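Local coordinates for protein 23S rRNA-specific endonuclease VapC20 (Mycobacterium tuberculosis H37Rv, PDB 5WZF) that cleaves 23S rRNA in the sarcin-ricin loop as the magnesium-dependent PIN-domain toxin of a type II toxin-antitoxin system, at residues H52-T57 / A74-S79; R83-T88 / M118-I123. One frame throughout, in Å; residues are numbered along the deposited sequence.

Contact 1. Residues H52-T57 / A74-S79; sequences HVLGET and AAIRLS
In this PIN domain, Leu54 of helix 51-63 packs against Ile76 and Arg77 in the loop that leaves helix 67-74 for strand 82-85. The two methyls of Leu54 divide the work: CD2 lies 4.0 Å from Ile76 CG2 and about as far from Ile76 CB, while CD1 rests on the start of Arg77, 3.9 Å from its backbone N and 4.0 Å from its CB. In Ile76, CG1 is turned away from the carbonyl carbon (chi1 -60°), which puts CG2 against Leu54 CD2. Arg77 offers only its root to Leu54; the rest of its chain runs off, extended, and NH1 folds back on its own turn to bond Ala74 O at 2.9 Å. That oxygen also takes a 3.3 Å bond from Arg77 N, the two donors arriving from opposite faces of the carbonyl plane. Outside the two segments, Arg77 NE forms a salt bridge with an acidic side chain of a neighbouring protein chain, where aromatic packing also covers Leu54 and Arg77. Between these segments the join is thus apolar, with polar bonds made inside the turn and to the neighbouring chain, and Arg77 contributing to both.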
# COMPACT_ATOMS: atom_id res chain seq x y z
N HIS B 52 -5.02 -4.23 -0.14
CA HIS B 52 -3.78 -3.56 0.27
C HIS B 52 -2.64 -4.57 0.41
O HIS B 52 -1.51 -4.28 0.02
CB HIS B 52 -3.98 -2.80 1.59
CG HIS B 52 -4.80 -1.56 1.45
ND1 HIS B 52 -4.33 -0.41 0.84
CD2 HIS B 52 -6.07 -1.28 1.84
CE1 HIS B 52 -5.27 0.52 0.87
NE2 HIS B 52 -6.33 0.02 1.46
N VAL B 53 -2.95 -5.74 0.95
CA VAL B 53 -1.94 -6.78 1.12
C VAL B 53 -1.45 -7.30 -0.23
O VAL B 53 -0.25 -7.44 -0.45
CB VAL B 53 -2.48 -7.96 1.96
CG1 VAL B 53 -1.61 -9.21 1.76
CG2 VAL B 53 -2.53 -7.58 3.43
N LEU B 54 -2.38 -7.57 -1.14
CA LEU B 54 -2.01 -8.08 -2.46
C LEU B 54 -1.14 -7.05 -3.18
O LEU B 54 -0.16 -7.41 -3.83
CB LEU B 54 -3.24 -8.42 -3.30
CG LEU B 54 -3.96 -9.72 -2.94
CD1 LEU B 54 -5.04 -10.05 -3.96
CD2 LEU B 54 -2.96 -10.86 -2.81
N GLY B 55 -1.50 -5.78 -3.05
CA GLY B 55 -0.71 -4.72 -3.63
C GLY B 55 0.70 -4.68 -3.07
O GLY B 55 1.67 -4.56 -3.82
N GLU B 56 0.81 -4.80 -1.75
CA GLU B 56 2.10 -4.74 -1.09
C GLU B 56 2.92 -5.96 -1.47
O GLU B 56 4.15 -5.89 -1.60
CB GLU B 56 1.92 -4.66 0.44
CG GLU B 56 3.20 -4.46 1.22
CD GLU B 56 2.98 -4.53 2.73
OE1 GLU B 56 2.05 -5.25 3.16
OE2 GLU B 56 3.73 -3.88 3.47
N THR B 57 2.23 -7.08 -1.67
CA THR B 57 2.86 -8.33 -2.09
C THR B 57 3.42 -8.24 -3.51
O THR B 57 4.54 -8.68 -3.76
CB THR B 57 1.87 -9.50 -2.00
OG1 THR B 57 1.48 -9.67 -0.63
CG2 THR B 57 2.49 -10.79 -2.53
N ALA B 74 -0.41 -11.27 -8.45
CA ALA B 74 -1.50 -10.54 -9.07
C ALA B 74 -2.69 -11.46 -9.33
O ALA B 74 -3.85 -11.05 -9.21
CB ALA B 74 -1.04 -9.89 -10.37
N ALA B 75 -2.39 -12.71 -9.67
CA ALA B 75 -3.42 -13.67 -10.05
C ALA B 75 -4.28 -14.12 -8.87
O ALA B 75 -5.37 -14.66 -9.07
CB ALA B 75 -2.78 -14.87 -10.69
N ILE B 76 -3.78 -13.92 -7.65
CA ILE B 76 -4.53 -14.29 -6.46
C ILE B 76 -5.86 -13.55 -6.42
O ILE B 76 -6.86 -14.07 -5.92
CB ILE B 76 -3.72 -14.00 -5.17
CG1 ILE B 76 -2.41 -14.78 -5.16
CG2 ILE B 76 -4.54 -14.32 -3.93
CD1 ILE B 76 -1.52 -14.48 -3.97
N ARG B 77 -5.89 -12.35 -6.98
CA ARG B 77 -7.12 -11.58 -7.05
C ARG B 77 -8.17 -12.28 -7.92
O ARG B 77 -9.36 -11.99 -7.80
CB ARG B 77 -6.85 -10.17 -7.58
CG ARG B 77 -6.93 -10.07 -9.10
CD ARG B 77 -6.37 -8.75 -9.59
NE ARG B 77 -6.61 -8.54 -11.02
CZ ARG B 77 -5.87 -9.05 -11.99
NH1 ARG B 77 -4.82 -9.81 -11.70
NH2 ARG B 77 -6.16 -8.80 -13.26
N LEU B 78 -7.74 -13.19 -8.78
CA LEU B 78 -8.64 -13.93 -9.65
C LEU B 78 -9.15 -15.22 -9.00
O LEU B 78 -10.01 -15.90 -9.55
CB LEU B 78 -7.96 -14.28 -10.98
CG LEU B 78 -7.28 -13.15 -11.76
CD1 LEU B 78 -6.60 -13.70 -13.00
CD2 LEU B 78 -8.28 -12.08 -12.13
N SER B 79 -8.60 -15.55 -7.83
CA SER B 79 -8.92 -16.81 -7.18
C SER B 79 -10.39 -16.93 -6.79
O SER B 79 -11.02 -15.96 -6.37
CB SER B 79 -8.05 -17.00 -5.93
OG SER B 79 -8.33 -18.23 -5.29

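Contact 2. Residues R83-T88 / M118-I123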
# COMPACT_ATOMS: atom_id res chain seq x y z
N ARG B 83 -10.52 -15.41 -0.59
CA ARG B 83 -11.40 -14.25 -0.52
C ARG B 83 -10.57 -12.98 -0.40
O ARG B 83 -9.78 -12.82 0.54
CB ARG B 83 -12.35 -14.37 0.67
CG ARG B 83 -13.04 -15.72 0.77
CD ARG B 83 -14.11 -15.72 1.84
NE ARG B 83 -14.68 -17.05 2.03
CZ ARG B 83 -15.76 -17.31 2.76
NH1 ARG B 83 -16.21 -18.55 2.88
NH2 ARG B 83 -16.40 -16.32 3.38
N VAL B 84 -10.73 -12.07 -1.36
CA VAL B 84 -9.96 -10.84 -1.35
C VAL B 84 -10.85 -9.66 -0.97
O VAL B 84 -11.68 -9.21 -1.76
CB VAL B 84 -9.30 -10.57 -2.72
CG1 VAL B 84 -8.46 -9.31 -2.65
CG2 VAL B 84 -8.46 -11.76 -3.14
N GLU B 85 -10.67 -9.17 0.25
CA GLU B 85 -11.47 -8.07 0.77
C GLU B 85 -10.95 -6.72 0.29
O GLU B 85 -9.78 -6.40 0.50
CB GLU B 85 -11.48 -8.11 2.30
CG GLU B 85 -12.17 -6.93 2.97
CD GLU B 85 -13.68 -7.08 3.00
OE1 GLU B 85 -14.18 -8.16 2.63
OE2 GLU B 85 -14.37 -6.11 3.40
N HIS B 86 -11.81 -5.95 -0.38
CA HIS B 86 -11.49 -4.56 -0.70
C HIS B 86 -11.82 -3.70 0.51
O HIS B 86 -12.99 -3.53 0.87
CB HIS B 86 -12.26 -4.07 -1.93
CG HIS B 86 -12.06 -2.61 -2.22
ND1 HIS B 86 -11.07 -2.15 -3.06
CD2 HIS B 86 -12.71 -1.52 -1.75
CE1 HIS B 86 -11.13 -0.83 -3.11
NE2 HIS B 86 -12.11 -0.42 -2.32
N VAL B 87 -10.79 -3.16 1.15
CA VAL B 87 -10.99 -2.36 2.36
C VAL B 87 -11.81 -1.11 2.03
O VAL B 87 -11.41 -0.29 1.20
CB VAL B 87 -9.65 -1.95 2.99
CG1 VAL B 87 -9.89 -1.19 4.28
CG2 VAL B 87 -8.79 -3.18 3.25
N THR B 88 -12.96 -0.98 2.68
CA THR B 88 -13.86 0.14 2.44
C THR B 88 -13.32 1.44 3.02
O THR B 88 -12.40 1.43 3.83
CB THR B 88 -15.26 -0.13 3.03
OG1 THR B 88 -15.17 -0.15 4.46
CG2 THR B 88 -15.81 -1.45 2.53
N MET B 118 -9.64 -8.01 10.07
CA MET B 118 -9.77 -9.17 10.94
C MET B 118 -10.79 -8.92 12.06
O MET B 118 -11.56 -9.81 12.41
CB MET B 118 -8.41 -9.56 11.53
CG MET B 118 -7.41 -10.07 10.49
SD MET B 118 -5.79 -10.50 11.19
CE MET B 118 -6.20 -11.96 12.15
N ARG B 119 -10.79 -7.70 12.59
CA ARG B 119 -11.78 -7.33 13.60
C ARG B 119 -13.18 -7.36 13.01
O ARG B 119 -14.12 -7.85 13.63
CB ARG B 119 -11.49 -5.94 14.18
CG ARG B 119 -10.26 -5.86 15.07
CD ARG B 119 -10.25 -4.58 15.90
NE ARG B 119 -10.23 -3.36 15.08
CZ ARG B 119 -9.13 -2.80 14.59
NH1 ARG B 119 -7.94 -3.35 14.84
NH2 ARG B 119 -9.21 -1.70 13.86
N LYS B 120 -13.32 -6.84 11.79
CA LYS B 120 -14.61 -6.82 11.11
C LYS B 120 -15.12 -8.22 10.83
O LYS B 120 -16.30 -8.52 11.01
CB LYS B 120 -14.50 -6.02 9.80
CG LYS B 120 -15.73 -6.15 8.90
CD LYS B 120 -15.51 -5.47 7.55
CE LYS B 120 -16.71 -5.68 6.63
NZ LYS B 120 -16.54 -4.97 5.33
N LYS B 121 -14.22 -9.10 10.39
CA LYS B 121 -14.59 -10.44 9.96
C LYS B 121 -14.55 -11.46 11.10
O LYS B 121 -14.94 -12.61 10.92
CB LYS B 121 -13.68 -10.90 8.82
CG LYS B 121 -13.81 -10.06 7.57
CD LYS B 121 -15.20 -10.19 6.96
CE LYS B 121 -15.31 -9.44 5.64
NZ LYS B 121 -16.65 -9.62 5.02
N GLY B 122 -14.08 -11.03 12.27
CA GLY B 122 -14.02 -11.92 13.42
C GLY B 122 -12.94 -12.97 13.28
O GLY B 122 -13.07 -14.08 13.78
N ILE B 123 -11.86 -12.60 12.60
CA ILE B 123 -10.73 -13.49 12.38
C ILE B 123 -9.67 -13.26 13.44
O ILE B 123 -9.31 -12.12 13.73
CB ILE B 123 -10.12 -13.28 10.98
CG1 ILE B 123 -11.18 -13.53 9.90
CG2 ILE B 123 -8.91 -14.19 10.77
CD1 ILE B 123 -10.74 -13.13 8.51
O HOH W 1 -16.57 -1.94 6.51
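Charge pairing comes first: the carboxylate of Glu85 is shared by two consecutive lysines, Lys120 and Lys121, in one salt-bridge network. Lys120 NZ donates a hydrogen bond to Glu85 OE2 at 3.1 Å, meeting the oxygen on its syn side and 24° out of the carboxylate plane. The second bridge is long, 3.7 Å from Lys121 NZ to Glu85 OE1. Lys120 reaches its partner as a fully extended chain crossing Glu85 at about a right angle, whereas Lys121 is bent at chi2 (-65°) and brings its CE methylene to 3.5 Å from Glu85 OE1, closer than its ammonium. With a positive group at each oxygen, the carboxylate is probably kept ionised. Water adds a second link: one molecule accepts from Lys120 NZ at 3.3 Å and lies 3.1 Å from Thr88 OG1. Thr88 is the N-cap of helix 89-101, and its OG1 also bonds Leu91 N. The contact lies on the surface, where strand 82-85, outermost within this chain, meets the last turn of helix 109-121; Lys121 touches Met48 of the adjoining strand 46-50, and Lys120 touches Leu91 of helix 89-101.

In the fold
The centres of contacts 1 and 2 lie about 14 Å apart, and they follow in series along the chain: contact 1 closes at residue 79, just before strand 82-85 opens contact 2. That strand, outermost of the parallel sheet within this chain, and the loop after it join them directly. Val84 packs its CG1 3.7 Å from Leu54 CD1, and His52 CD2 meets Val87 CG2 at 3.6 Å. Both contacts border the neighbouring protein chain, through Leu54 and Arg77 in contact 1 and His86 in contact 2. Contact 1 packs helix 51-63 on the run-in to strand 82-85 and contact 2 ties that strand to the end of helix 109-121, so two helices of the PIN domain meet around one strand.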